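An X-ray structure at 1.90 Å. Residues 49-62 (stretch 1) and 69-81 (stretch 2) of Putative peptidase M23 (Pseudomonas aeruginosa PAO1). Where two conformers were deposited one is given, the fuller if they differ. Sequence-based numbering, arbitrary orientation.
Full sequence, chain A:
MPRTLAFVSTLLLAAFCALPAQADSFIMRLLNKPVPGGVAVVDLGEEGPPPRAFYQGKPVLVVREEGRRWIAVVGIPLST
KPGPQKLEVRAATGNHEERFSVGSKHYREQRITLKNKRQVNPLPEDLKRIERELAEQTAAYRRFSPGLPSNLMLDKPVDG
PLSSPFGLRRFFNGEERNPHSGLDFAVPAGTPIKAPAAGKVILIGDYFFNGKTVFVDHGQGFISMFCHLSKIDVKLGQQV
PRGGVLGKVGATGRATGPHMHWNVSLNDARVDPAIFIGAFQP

Stretch 1 (49-62) PPPRAFYQGKPVLV
Stretch 2, residues 69-81: RWIAVVGIPLSTK

Stretch 1 is a hairpin: strand 52-55 turns through a type I' turn, Y55 to K58, with Q56 (55/35) and G57 (84/-2) at positive phi, and returns as strand 58-62. Y55 N to K58 O (2.9 Å), K58 N to Y55 O (3.1 Å) and V60 N to A53 O (3.0 Å) bond its arms. Strand 70-75 runs antiparallel to the second arm but splayed, at 127°, with the axes 4.9 Å apart at closest.

Register places V62 opposite A72 (CA-CA 4.6 Å) and L61 opposite V73 (5.5 Å). One direct hydrogen bond joins the strands, V73 N to L61 O at 3.0 Å and 164°. L61 N and V73 O stand 4.2 Å apart, too far for a direct bond, and a water bridges them, accepting from L61 N (2.9 Å) and donating to V73 O (2.8 Å).

Side chains alternate about this seam. L61 (chi1 t, chi2 p) brings CD2 within 4.0 Å of V73 CB on one face. On the face of V62 and A72, V60, with chi1 at t, fits CG1 between A72 CB (3.7 Å) and V74 CG2 (3.8 Å), while V62, also t, rests CG1 3.6 Å from W70 CE3.

W70 (chi1 -68°, chi2 109°) offers a ring face to the prolines: P51 CD lies 3.5 Å from the centroid of the W70 five-membered ring and P50 CA 4.0 Å from that of its six-membered ring. Both are CH-pi contacts, pairing polarized C-H groups with the indole's pi cloud.

At the other end, chi1 at t (chi2 56°) carries the Y55 ring over to stretch 2, where CD2 meets V74 CG1 at 3.5 Å and CE2 lies 4.0 Å from I76 CD1 (m, m), with P77 CD at the ring edge. Beyond, Q56 (m, t, chi3 -42°) reaches T80 through water: NE2 donates at 2.8 Å, and the water donates to T80 OG1 at 2.7 Å. T80 (m) donates from OG1 to P77 O (2.8 Å), adding a side-chain bond to the type I turn that T80 N closes on P77 O at 3.1 Å.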

# COMPACT_ATOMS: atom_id res chain seq x y z
N PRO A 49 -3.03 26.02 -0.56
CA PRO A 49 -4.08 25.02 -0.33
C PRO A 49 -3.65 23.65 -0.87
O PRO A 49 -2.78 23.60 -1.76
CB PRO A 49 -5.27 25.59 -1.12
CG PRO A 49 -5.01 27.04 -1.21
CD PRO A 49 -3.52 27.13 -1.38
N PRO A 50 -4.18 22.55 -0.31
CA PRO A 50 -3.78 21.21 -0.77
C PRO A 50 -4.14 20.96 -2.24
O PRO A 50 -5.30 21.11 -2.63
CB PRO A 50 -4.57 20.26 0.13
CG PRO A 50 -5.01 21.07 1.28
CD PRO A 50 -5.16 22.46 0.80
N PRO A 51 -3.13 20.61 -3.06
CA PRO A 51 -3.46 20.26 -4.42
C PRO A 51 -3.93 18.80 -4.48
O PRO A 51 -3.69 18.03 -3.54
CB PRO A 51 -2.13 20.42 -5.15
CG PRO A 51 -1.11 20.12 -4.13
CD PRO A 51 -1.68 20.54 -2.81
N ARG A 52 -4.55 18.43 -5.59
CA ARG A 52 -4.82 17.02 -5.86
C ARG A 52 -3.88 16.58 -6.99
O ARG A 52 -3.50 17.37 -7.84
CB ARG A 52 -6.27 16.82 -6.28
CG ARG A 52 -7.28 16.89 -5.16
CD ARG A 52 -8.64 16.40 -5.65
NE ARG A 52 -9.56 16.09 -4.56
CZ ARG A 52 -10.62 16.83 -4.22
NH1 ARG A 52 -10.92 17.93 -4.90
NH2 ARG A 52 -11.38 16.47 -3.20
N ALA A 53 -3.50 15.30 -6.98
CA ALA A 53 -2.57 14.79 -7.99
C ALA A 53 -3.08 13.45 -8.50
O ALA A 53 -3.75 12.73 -7.78
CB ALA A 53 -1.18 14.65 -7.42
N PHE A 54 -2.74 13.13 -9.76
CA PHE A 54 -3.22 11.93 -10.44
C PHE A 54 -2.08 11.34 -11.25
O PHE A 54 -1.36 12.07 -11.94
CB PHE A 54 -4.39 12.25 -11.39
CG PHE A 54 -5.65 12.68 -10.68
CD1 PHE A 54 -6.62 11.73 -10.35
CD2 PHE A 54 -5.87 14.02 -10.35
CE1 PHE A 54 -7.78 12.12 -9.70
CE2 PHE A 54 -7.02 14.40 -9.70
CZ PHE A 54 -7.97 13.45 -9.37
N TYR A 55 -1.91 10.02 -11.15
CA TYR A 55 -0.94 9.28 -11.97
C TYR A 55 -1.63 8.14 -12.68
O TYR A 55 -2.24 7.28 -12.04
CB TYR A 55 0.20 8.75 -11.09
CG TYR A 55 1.23 7.91 -11.82
CD1 TYR A 55 1.93 8.42 -12.94
CD2 TYR A 55 1.55 6.62 -11.38
CE1 TYR A 55 2.89 7.65 -13.60
CE2 TYR A 55 2.51 5.85 -12.03
CZ TYR A 55 3.17 6.37 -13.14
OH TYR A 55 4.12 5.61 -13.77
N GLN A 56 -1.54 8.15 -14.02
CA GLN A 56 -2.26 7.21 -14.89
C GLN A 56 -3.78 7.21 -14.63
O GLN A 56 -4.43 6.17 -14.71
CB GLN A 56 -1.65 5.79 -14.79
CG GLN A 56 -0.11 5.77 -14.99
CD GLN A 56 0.55 4.42 -14.68
OE1 GLN A 56 0.22 3.75 -13.70
NE2 GLN A 56 1.52 4.05 -15.51
N GLY A 57 -4.32 8.38 -14.29
CA GLY A 57 -5.76 8.54 -14.03
C GLY A 57 -6.22 8.19 -12.61
O GLY A 57 -7.39 8.34 -12.29
N LYS A 58 -5.29 7.74 -11.77
CA LYS A 58 -5.59 7.31 -10.40
C LYS A 58 -5.14 8.39 -9.41
O LYS A 58 -4.02 8.88 -9.53
CB LYS A 58 -4.84 6.02 -10.08
CG LYS A 58 -5.02 4.86 -11.10
CD LYS A 58 -6.14 3.92 -10.69
CE LYS A 58 -6.41 2.83 -11.74
NZ LYS A 58 -5.33 1.80 -11.82
N PRO A 59 -6.00 8.73 -8.42
CA PRO A 59 -5.62 9.73 -7.41
C PRO A 59 -4.44 9.28 -6.55
O PRO A 59 -4.34 8.10 -6.19
CB PRO A 59 -6.91 9.91 -6.59
CG PRO A 59 -7.66 8.66 -6.79
CD PRO A 59 -7.36 8.21 -8.19
N VAL A 60 -3.57 10.23 -6.22
CA VAL A 60 -2.29 9.98 -5.58
C VAL A 60 -2.20 10.69 -4.22
O VAL A 60 -2.74 11.78 -4.06
CB VAL A 60 -1.13 10.46 -6.52
CG1 VAL A 60 0.20 10.55 -5.82
CG2 VAL A 60 -1.04 9.55 -7.73
N LEU A 61 -1.52 10.05 -3.26
CA LEU A 61 -1.23 10.60 -1.92
C LEU A 61 -0.43 11.90 -1.98
O LEU A 61 0.65 11.97 -2.58
CB LEU A 61 -0.47 9.56 -1.08
CG LEU A 61 0.16 9.96 0.27
CD1 LEU A 61 -0.91 10.43 1.22
CD2 LEU A 61 0.93 8.79 0.87
N VAL A 62 -0.99 12.93 -1.36
CA VAL A 62 -0.39 14.27 -1.34
C VAL A 62 -0.21 14.71 0.12
O VAL A 62 -1.16 14.71 0.90
CB VAL A 62 -1.25 15.29 -2.13
CG1 VAL A 62 -0.72 16.71 -1.96
CG2 VAL A 62 -1.33 14.94 -3.62
N ARG A 69 6.64 22.17 1.55
CA ARG A 69 6.12 22.05 0.20
C ARG A 69 5.25 20.81 0.07
O ARG A 69 5.49 19.79 0.76
CB ARG A 69 7.27 21.99 -0.83
CG ARG A 69 8.13 20.74 -0.70
CD ARG A 69 9.18 20.58 -1.77
NE ARG A 69 9.93 19.35 -1.51
CZ ARG A 69 10.88 18.85 -2.29
NH1 ARG A 69 11.25 19.44 -3.42
NH2 ARG A 69 11.48 17.73 -1.92
N TRP A 70 4.23 20.92 -0.77
CA TRP A 70 3.40 19.78 -1.15
C TRP A 70 4.14 18.82 -2.07
O TRP A 70 4.72 19.22 -3.10
CB TRP A 70 2.10 20.24 -1.79
CG TRP A 70 1.15 20.94 -0.86
CD1 TRP A 70 0.85 22.28 -0.85
CD2 TRP A 70 0.35 20.34 0.18
NE1 TRP A 70 -0.08 22.55 0.14
CE2 TRP A 70 -0.41 21.37 0.77
CE3 TRP A 70 0.19 19.03 0.64
CZ2 TRP A 70 -1.30 21.13 1.84
CZ3 TRP A 70 -0.70 18.79 1.70
CH2 TRP A 70 -1.42 19.84 2.28
N ILE A 71 4.12 17.55 -1.69
CA ILE A 71 4.75 16.51 -2.49
C ILE A 71 3.73 15.40 -2.76
O ILE A 71 2.82 15.18 -1.95
CB ILE A 71 6.03 15.93 -1.81
CG1 ILE A 71 5.75 15.56 -0.34
CG2 ILE A 71 7.22 16.91 -1.90
CD1 ILE A 71 6.81 14.68 0.31
N ALA A 72 3.85 14.74 -3.91
CA ALA A 72 3.12 13.49 -4.14
C ALA A 72 4.02 12.30 -3.83
O ALA A 72 5.23 12.32 -4.12
CB ALA A 72 2.60 13.42 -5.58
N VAL A 73 3.45 11.25 -3.24
CA VAL A 73 4.17 10.02 -2.95
C VAL A 73 3.49 8.97 -3.82
O VAL A 73 2.37 8.55 -3.53
CB VAL A 73 4.11 9.65 -1.43
CG1 VAL A 73 4.79 8.32 -1.15
CG2 VAL A 73 4.77 10.75 -0.60
N VAL A 74 4.17 8.61 -4.91
CA VAL A 74 3.53 7.97 -6.07
C VAL A 74 3.97 6.51 -6.17
O VAL A 74 5.17 6.24 -6.22
CB VAL A 74 3.90 8.69 -7.41
CG1 VAL A 74 3.11 8.12 -8.60
CG2 VAL A 74 3.69 10.20 -7.32
N GLY A 75 3.01 5.60 -6.20
CA GLY A 75 3.30 4.18 -6.40
C GLY A 75 3.50 3.89 -7.88
O GLY A 75 2.69 4.30 -8.71
N ILE A 76 4.59 3.19 -8.21
CA ILE A 76 4.91 2.84 -9.61
C ILE A 76 4.65 1.36 -9.85
O ILE A 76 5.32 0.51 -9.27
CB ILE A 76 6.38 3.17 -9.96
CG1 ILE A 76 6.79 4.57 -9.48
CG2 ILE A 76 6.64 2.99 -11.46
CD1 ILE A 76 5.98 5.72 -10.06
N PRO A 77 3.65 1.03 -10.70
CA PRO A 77 3.40 -0.40 -10.96
C PRO A 77 4.63 -1.16 -11.47
O PRO A 77 5.49 -0.57 -12.15
CB PRO A 77 2.30 -0.38 -12.01
CG PRO A 77 1.63 0.94 -11.84
CD PRO A 77 2.70 1.89 -11.43
N LEU A 78 4.72 -2.44 -11.13
CA LEU A 78 5.84 -3.28 -11.55
C LEU A 78 5.96 -3.42 -13.08
O LEU A 78 7.05 -3.60 -13.61
CB LEU A 78 5.76 -4.65 -10.86
CG LEU A 78 7.03 -5.53 -10.83
CD1 LEU A 78 8.14 -4.92 -9.96
CD2 LEU A 78 6.69 -6.94 -10.36
N SER A 79 4.83 -3.30 -13.77
CA SER A 79 4.81 -3.36 -15.24
C SER A 79 5.25 -2.06 -15.95
O SER A 79 5.36 -2.04 -17.18
CB SER A 79 3.42 -3.80 -15.73
OG SER A 79 2.44 -2.84 -15.42
N THR A 80 5.49 -0.99 -15.19
CA THR A 80 5.90 0.29 -15.77
C THR A 80 7.27 0.23 -16.43
O THR A 80 8.25 -0.17 -15.81
CB THR A 80 5.93 1.42 -14.71
OG1 THR A 80 4.71 1.41 -13.96
CG2 THR A 80 6.11 2.78 -15.35
N LYS A 81 7.31 0.62 -17.70
CA LYS A 81 8.56 0.71 -18.42
C LYS A 81 9.34 1.93 -17.93
O LYS A 81 8.78 3.02 -17.80
CB LYS A 81 8.32 0.77 -19.94
CG LYS A 81 8.24 -0.60 -20.64
CD LYS A 81 6.89 -1.29 -20.45
CE LYS A 81 7.02 -2.81 -20.46
NZ LYS A 81 5.83 -3.48 -19.86
O HOH W 1 2.57 1.44 -15.64
O HOH W 2 -0.15 7.59 -4.10